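Local coordinates for protein HI1317 (PDB 1JOV) that probably interconverts the alpha and beta anomers of D-glucose 6-phosphate, at residues A[153-167]-A[195-209]. Residues are numbered along the deposited sequence; the frame is centred on the assembly and turned at random. Where two conformers were deposited one is given.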
loop_
_atom_site.group_PDB
_atom_site.type_symbol
_atom_site.label_atom_id
_atom_site.label_comp_id
_atom_site.label_asym_id
_atom_site.label_seq_id
_atom_site.Cartn_x
_atom_site.Cartn_y
_atom_site.Cartn_z
ATOM N N PHE A 153 -5.745 4.154 1.486
ATOM C CA PHE A 153 -5.971 4.769 2.812
ATOM C C PHE A 153 -7.464 4.751 3.159
ATOM O O PHE A 153 -8.319 4.831 2.275
ATOM C CB PHE A 153 -5.482 6.200 2.862
ATOM C CG PHE A 153 -4.037 6.306 2.692
ATOM C CD1 PHE A 153 -3.202 6.064 3.754
ATOM C CD2 PHE A 153 -3.521 6.609 1.456
ATOM C CE1 PHE A 153 -1.779 6.127 3.566
ATOM C CE2 PHE A 153 -2.213 6.652 1.252
ATOM C CZ PHE A 153 -1.287 6.471 2.322
ATOM N N ASN A 154 -7.740 4.440 4.421
ATOM C CA ASN A 154 -9.085 4.307 4.942
ATOM C C ASN A 154 -9.565 5.739 5.372
ATOM O O ASN A 154 -8.927 6.381 6.224
ATOM C CB ASN A 154 -9.029 3.371 6.173
ATOM C CG ASN A 154 -10.426 2.976 6.740
ATOM O OD1 ASN A 154 -11.390 2.770 6.006
ATOM N ND2 ASN A 154 -10.482 2.806 8.061
ATOM N N ILE A 155 -10.732 6.146 4.881
ATOM C CA ILE A 155 -11.218 7.488 5.224
ATOM C C ILE A 155 -12.717 7.453 5.535
ATOM O O ILE A 155 -13.409 6.518 5.087
ATOM C CB ILE A 155 -10.965 8.426 4.037
ATOM C CG1 ILE A 155 -11.526 7.810 2.776
ATOM C CG2 ILE A 155 -9.485 8.783 3.870
ATOM C CD1 ILE A 155 -11.851 8.702 1.724
ATOM N N GLY A 156 -13.224 8.470 6.242
ATOM C CA GLY A 156 -14.657 8.503 6.590
ATOM C C GLY A 156 -15.630 8.711 5.446
ATOM O O GLY A 156 -16.651 7.995 5.331
ATOM N N ASP A 157 -15.258 9.608 4.519
ATOM C CA ASP A 157 -16.111 9.896 3.361
ATOM C C ASP A 157 -15.280 10.576 2.320
ATOM O O ASP A 157 -14.638 11.600 2.624
ATOM C CB ASP A 157 -17.253 10.853 3.747
ATOM C CG ASP A 157 -18.481 10.751 2.789
ATOM O OD1 ASP A 157 -18.348 10.297 1.620
ATOM O OD2 ASP A 157 -19.638 11.088 3.125
ATOM N N ILE A 158 -15.254 9.995 1.110
ATOM C CA ILE A 158 -14.487 10.602 0.025
ATOM C C ILE A 158 -14.891 12.079 -0.184
ATOM O O ILE A 158 -14.058 12.845 -0.597
ATOM C CB ILE A 158 -14.594 9.822 -1.297
ATOM C CG1 ILE A 158 -13.569 10.360 -2.296
ATOM C CG2 ILE A 158 -16.017 9.887 -1.857
ATOM C CD1 ILE A 158 -12.138 10.398 -1.761
ATOM N N ASN A 159 -16.075 12.493 0.233
ATOM C CA ASN A 159 -16.446 13.900 0.053
ATOM C C ASN A 159 -15.881 14.897 1.042
ATOM O O ASN A 159 -15.945 16.111 0.818
ATOM C CB ASN A 159 -17.950 14.030 -0.014
ATOM C CG ASN A 159 -18.491 13.221 -1.095
ATOM O OD1 ASN A 159 -17.961 13.261 -2.205
ATOM N ND2 ASN A 159 -19.525 12.433 -0.813
ATOM N N GLN A 160 -15.275 14.379 2.102
ATOM C CA GLN A 160 -14.788 15.173 3.159
ATOM C C GLN A 160 -13.274 15.051 3.246
ATOM O O GLN A 160 -12.744 15.313 4.297
ATOM C CB GLN A 160 -15.462 14.767 4.491
ATOM C CG GLN A 160 -16.963 15.101 4.595
ATOM C CD GLN A 160 -17.607 14.697 5.928
ATOM O OE1 GLN A 160 -17.669 15.492 6.857
ATOM N NE2 GLN A 160 -18.107 13.468 6.003
ATOM N N VAL A 161 -12.554 14.729 2.135
ATOM C CA VAL A 161 -11.096 14.624 2.216
ATOM C C VAL A 161 -10.362 15.726 1.404
ATOM O O VAL A 161 -10.809 16.105 0.322
ATOM C CB VAL A 161 -10.642 13.233 1.720
ATOM C CG1 VAL A 161 -9.147 13.234 1.471
ATOM C CG2 VAL A 161 -11.022 12.159 2.715
ATOM N N GLU A 162 -9.213 16.238 1.922
ATOM C CA GLU A 162 -8.389 17.072 1.052
ATOM C C GLU A 162 -7.027 16.459 1.053
ATOM O O GLU A 162 -6.535 16.002 2.080
ATOM C CB GLU A 162 -8.269 18.551 1.455
ATOM C CG GLU A 162 -9.573 19.261 1.789
ATOM C CD GLU A 162 -9.322 20.612 2.465
ATOM O OE1 GLU A 162 -8.305 21.288 2.155
ATOM O OE2 GLU A 162 -10.115 21.016 3.343
ATOM N N VAL A 163 -6.409 16.572 -0.114
ATOM C CA VAL A 163 -5.090 16.071 -0.367
ATOM C C VAL A 163 -4.174 17.294 -0.440
ATOM O O VAL A 163 -4.308 18.121 -1.336
ATOM C CB VAL A 163 -5.056 15.305 -1.662
ATOM C CG1 VAL A 163 -3.730 14.608 -1.697
ATOM C CG2 VAL A 163 -6.153 14.170 -1.693
ATOM N N GLN A 164 -3.305 17.408 0.535
ATOM C CA GLN A 164 -2.366 18.505 0.639
ATOM C C GLN A 164 -0.963 18.177 0.162
ATOM O O GLN A 164 -0.468 17.061 0.386
ATOM C CB GLN A 164 -2.249 18.931 2.093
ATOM C CG GLN A 164 -3.567 19.036 2.871
ATOM C CD GLN A 164 -3.367 19.426 4.334
ATOM O OE1 GLN A 164 -4.167 20.194 4.896
ATOM N NE2 GLN A 164 -2.322 18.890 4.962
ATOM N N GLY A 165 -0.307 19.150 -0.479
ATOM C CA GLY A 165 1.088 18.962 -0.836
ATOM C C GLY A 165 1.448 18.436 -2.206
ATOM O O GLY A 165 2.628 18.361 -2.526
ATOM N N LEU A 166 0.471 18.117 -3.053
ATOM C CA LEU A 166 0.821 17.719 -4.411
ATOM C C LEU A 166 0.955 18.937 -5.365
ATOM O O LEU A 166 0.500 20.029 -5.048
ATOM C CB LEU A 166 -0.203 16.677 -4.914
ATOM C CG LEU A 166 -0.117 15.277 -4.255
ATOM C CD1 LEU A 166 -1.307 14.414 -4.673
ATOM C CD2 LEU A 166 1.200 14.599 -4.622
ATOM N N PRO A 167 1.572 18.745 -6.521
ATOM C CA PRO A 167 1.874 19.839 -7.468
ATOM C C PRO A 167 0.522 20.398 -7.960
ATOM O O PRO A 167 -0.537 19.818 -7.645
ATOM C CB PRO A 167 2.477 19.066 -8.631
ATOM C CG PRO A 167 3.360 18.046 -7.958
ATOM C CD PRO A 167 2.624 17.637 -6.676
ATOM N N TYR A 195 1.348 12.409 -10.572
ATOM C CA TYR A 195 2.118 13.586 -10.282
ATOM C C TYR A 195 3.618 13.294 -10.218
ATOM O O TYR A 195 4.052 12.221 -9.799
ATOM C CB TYR A 195 1.838 14.104 -8.879
ATOM C CG TYR A 195 0.462 14.700 -8.575
ATOM C CD1 TYR A 195 -0.633 13.892 -8.301
ATOM C CD2 TYR A 195 0.280 16.078 -8.503
ATOM C CE1 TYR A 195 -1.875 14.419 -7.960
ATOM C CE2 TYR A 195 -0.936 16.608 -8.170
ATOM C CZ TYR A 195 -2.026 15.797 -7.903
ATOM O OH TYR A 195 -3.264 16.378 -7.555
ATOM N N SER A 196 4.412 14.258 -10.648
ATOM C CA SER A 196 5.827 14.221 -10.411
ATOM C C SER A 196 5.935 14.386 -8.904
ATOM O O SER A 196 5.119 15.042 -8.292
ATOM C CB SER A 196 6.557 15.385 -11.126
ATOM O OG SER A 196 6.366 15.318 -12.537
ATOM N N ALA A 197 6.917 13.746 -8.304
ATOM C CA ALA A 197 7.208 13.784 -6.875
ATOM C C ALA A 197 8.155 14.909 -6.522
ATOM O O ALA A 197 9.292 14.691 -6.083
ATOM C CB ALA A 197 7.856 12.451 -6.441
ATOM N N GLU A 198 7.684 16.136 -6.667
ATOM C CA GLU A 198 8.541 17.280 -6.430
ATOM C C GLU A 198 9.019 17.329 -5.004
ATOM O O GLU A 198 10.208 17.480 -4.724
ATOM C CB GLU A 198 7.789 18.566 -6.792
ATOM C CG GLU A 198 7.432 18.683 -8.270
ATOM C CD GLU A 198 8.629 18.464 -9.183
ATOM O OE1 GLU A 198 9.709 18.074 -8.682
ATOM O OE2 GLU A 198 8.490 18.670 -10.411
ATOM N N ASN A 199 8.073 17.264 -4.093
ATOM C CA ASN A 199 8.355 17.324 -2.657
ATOM C C ASN A 199 7.972 15.951 -2.115
ATOM O O ASN A 199 6.952 15.423 -2.517
ATOM C CB ASN A 199 7.473 18.416 -2.050
ATOM C CG ASN A 199 7.311 18.317 -0.520
ATOM O OD1 ASN A 199 8.202 17.870 0.204
ATOM N ND2 ASN A 199 6.160 18.783 -0.028
ATOM N N MET A 200 8.731 15.422 -1.169
ATOM C CA MET A 200 8.456 14.048 -0.694
ATOM C C MET A 200 7.399 13.918 0.399
ATOM O O MET A 200 7.149 12.805 0.891
ATOM C CB MET A 200 9.762 13.389 -0.268
ATOM C CG MET A 200 10.692 13.196 -1.460
ATOM S SD MET A 200 10.062 12.091 -2.781
ATOM C CE MET A 200 10.496 10.613 -2.099
ATOM N N GLN A 201 6.762 15.031 0.777
ATOM C CA GLN A 201 5.694 14.963 1.761
ATOM C C GLN A 201 4.353 15.425 1.203
ATOM O O GLN A 201 4.267 16.424 0.497
ATOM C CB GLN A 201 6.088 15.729 3.020
ATOM C CG GLN A 201 7.430 15.302 3.588
ATOM C CD GLN A 201 7.634 15.796 5.008
ATOM O OE1 GLN A 201 6.722 15.698 5.828
ATOM N NE2 GLN A 201 8.823 16.330 5.304
ATOM N N ASN A 202 3.322 14.674 1.482
ATOM C CA ASN A 202 1.963 15.058 1.137
ATOM C C ASN A 202 1.116 14.485 2.244
ATOM O O ASN A 202 1.570 13.614 2.977
ATOM C CB ASN A 202 1.540 14.577 -0.239
ATOM C CG ASN A 202 2.137 13.232 -0.562
ATOM O OD1 ASN A 202 1.915 12.258 0.146
ATOM N ND2 ASN A 202 2.898 13.183 -1.660
ATOM N N GLN A 203 -0.097 14.973 2.367
ATOM C CA GLN A 203 -0.890 14.485 3.494
ATOM C C GLN A 203 -2.352 14.423 3.136
ATOM O O GLN A 203 -2.783 15.014 2.153
ATOM C CB GLN A 203 -0.545 15.188 4.819
ATOM C CG GLN A 203 -0.584 16.664 4.861
ATOM C CD GLN A 203 0.652 17.323 4.274
ATOM O OE1 GLN A 203 1.802 16.875 4.475
ATOM N NE2 GLN A 203 0.424 18.393 3.542
ATOM N N ILE A 204 -3.124 13.610 3.843
ATOM C CA ILE A 204 -4.488 13.454 3.480
ATOM C C ILE A 204 -5.321 13.882 4.653
ATOM O O ILE A 204 -5.295 13.277 5.712
ATOM C CB ILE A 204 -4.741 11.970 3.235
ATOM C CG1 ILE A 204 -4.055 11.493 1.950
ATOM C CG2 ILE A 204 -6.207 11.742 3.199
ATOM C CD1 ILE A 204 -4.221 9.873 1.696
ATOM N N LEU A 205 -6.021 14.975 4.448
ATOM C CA LEU A 205 -6.869 15.531 5.462
ATOM C C LEU A 205 -8.231 14.894 5.392
ATOM O O LEU A 205 -8.883 14.927 4.342
ATOM C CB LEU A 205 -6.967 17.041 5.290
ATOM C CG LEU A 205 -7.775 17.825 6.319
ATOM C CD1 LEU A 205 -7.430 17.362 7.722
ATOM C CD2 LEU A 205 -7.510 19.316 6.171
ATOM N N ASP A 206 -8.653 14.318 6.508
ATOM C CA ASP A 206 -9.946 13.668 6.617
ATOM C C ASP A 206 -10.764 14.347 7.751
ATOM O O ASP A 206 -10.366 14.317 8.954
ATOM C CB ASP A 206 -9.775 12.148 6.839
ATOM C CG ASP A 206 -11.067 11.393 6.825
ATOM O OD1 ASP A 206 -12.148 12.014 6.786
ATOM O OD2 ASP A 206 -11.107 10.133 6.833
ATOM N N LYS A 207 -11.859 14.990 7.333
ATOM C CA LYS A 207 -12.728 15.793 8.199
ATOM C C LYS A 207 -13.969 14.916 8.510
ATOM O O LYS A 207 -14.887 15.340 9.207
ATOM C CB LYS A 207 -13.173 17.045 7.455
ATOM C CG LYS A 207 -12.135 18.160 7.420
ATOM C CD LYS A 207 -12.543 19.239 6.442
ATOM C CE LYS A 207 -12.491 18.710 5.012
ATOM N NZ LYS A 207 -13.232 19.527 3.998
ATOM N N SER A 208 -14.033 13.716 7.948
ATOM C CA SER A 208 -15.061 12.778 8.391
ATOM C C SER A 208 -14.567 11.975 9.632
ATOM O O SER A 208 -15.221 11.939 10.675
ATOM C CB SER A 208 -15.535 11.880 7.250
ATOM O OG SER A 208 -16.497 10.935 7.677
ATOM N N PHE A 209 -13.395 11.335 9.553
ATOM C CA PHE A 209 -12.855 10.667 10.728
ATOM C C PHE A 209 -12.096 11.691 11.587
ATOM O O PHE A 209 -11.573 11.388 12.668
ATOM C CB PHE A 209 -11.805 9.615 10.292
ATOM C CG PHE A 209 -12.388 8.307 9.819
ATOM C CD1 PHE A 209 -13.675 7.967 10.124
ATOM C CD2 PHE A 209 -11.597 7.383 9.128
ATOM C CE1 PHE A 209 -14.225 6.799 9.708
ATOM C CE2 PHE A 209 -12.150 6.172 8.710
ATOM C CZ PHE A 209 -13.439 5.853 9.001
HETATM O O HOH W 1 -8.674 8.974 7.318
HETATM O O HOH W 2 4.118 15.890 -2.617
HETATM O O HOH W 3 -3.011 18.588 -6.339
#
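Strands 161-164 and 201-206 pair antiparallel at one margin of a large sheet in the beta-sandwich of the aldose 1-epimerase (galactose mutarotase) fold, 161-164 being its outermost strand within the chain. Glu162 with Leu205 and Gln164 with Gln203 are the hydrogen-bonded pairs, each joined by two N-H...O=C bonds. Alternating with them, the non-hydrogen-bonded pairs Val161-Asp206 and Val163-Ile204 turn their side chains to the interior. There the branched Ile204 fills space in two directions: CG2 meets Val161 CG1 at 3.7 Å, while CD1, carried on an extended chain (chi2 176°), arrives obliquely at the ring of Phe153. That ring belongs to strand 145-154 of the second sheet, so Ile204 bridges the sandwich; Phe153 lies about 7 Å, side chain to side chain, from Glu248, a predicted active-site residue. On the face of Glu162 and Leu205, one of two modelled conformers of Glu162 brings OE2 to 3.5 Å from Lys207 NZ, a long and doubtful salt bridge.

At the far end, Tyr195 presents one ring face to Leu166, whose CB makes a CH-pi contact 3.7 Å from the ring centroid; Pro167 O lies at the ring edge, and a water joins it to Tyr195 OH.

The turn after strand 201-206 is organised by Asp206, a short carboxylate able to serve several donors. Its CG stands anti to the backbone N (chi1 -174°), and OD1 accepts from Ser208 N, an Asx turn, and from Phe209 N, which extends it to an Asx motif. OD2 offers its syn lone pair to Gly156 N at 2.8 Å and also accepts from a water held by Asn154 O. Glycine suits position 156 because its CA lies against Ser208 OG, where a side chain has no room; this bare CA sits over the face of Phe209, 3.6 Å from the ring centroid and 12° off the normal.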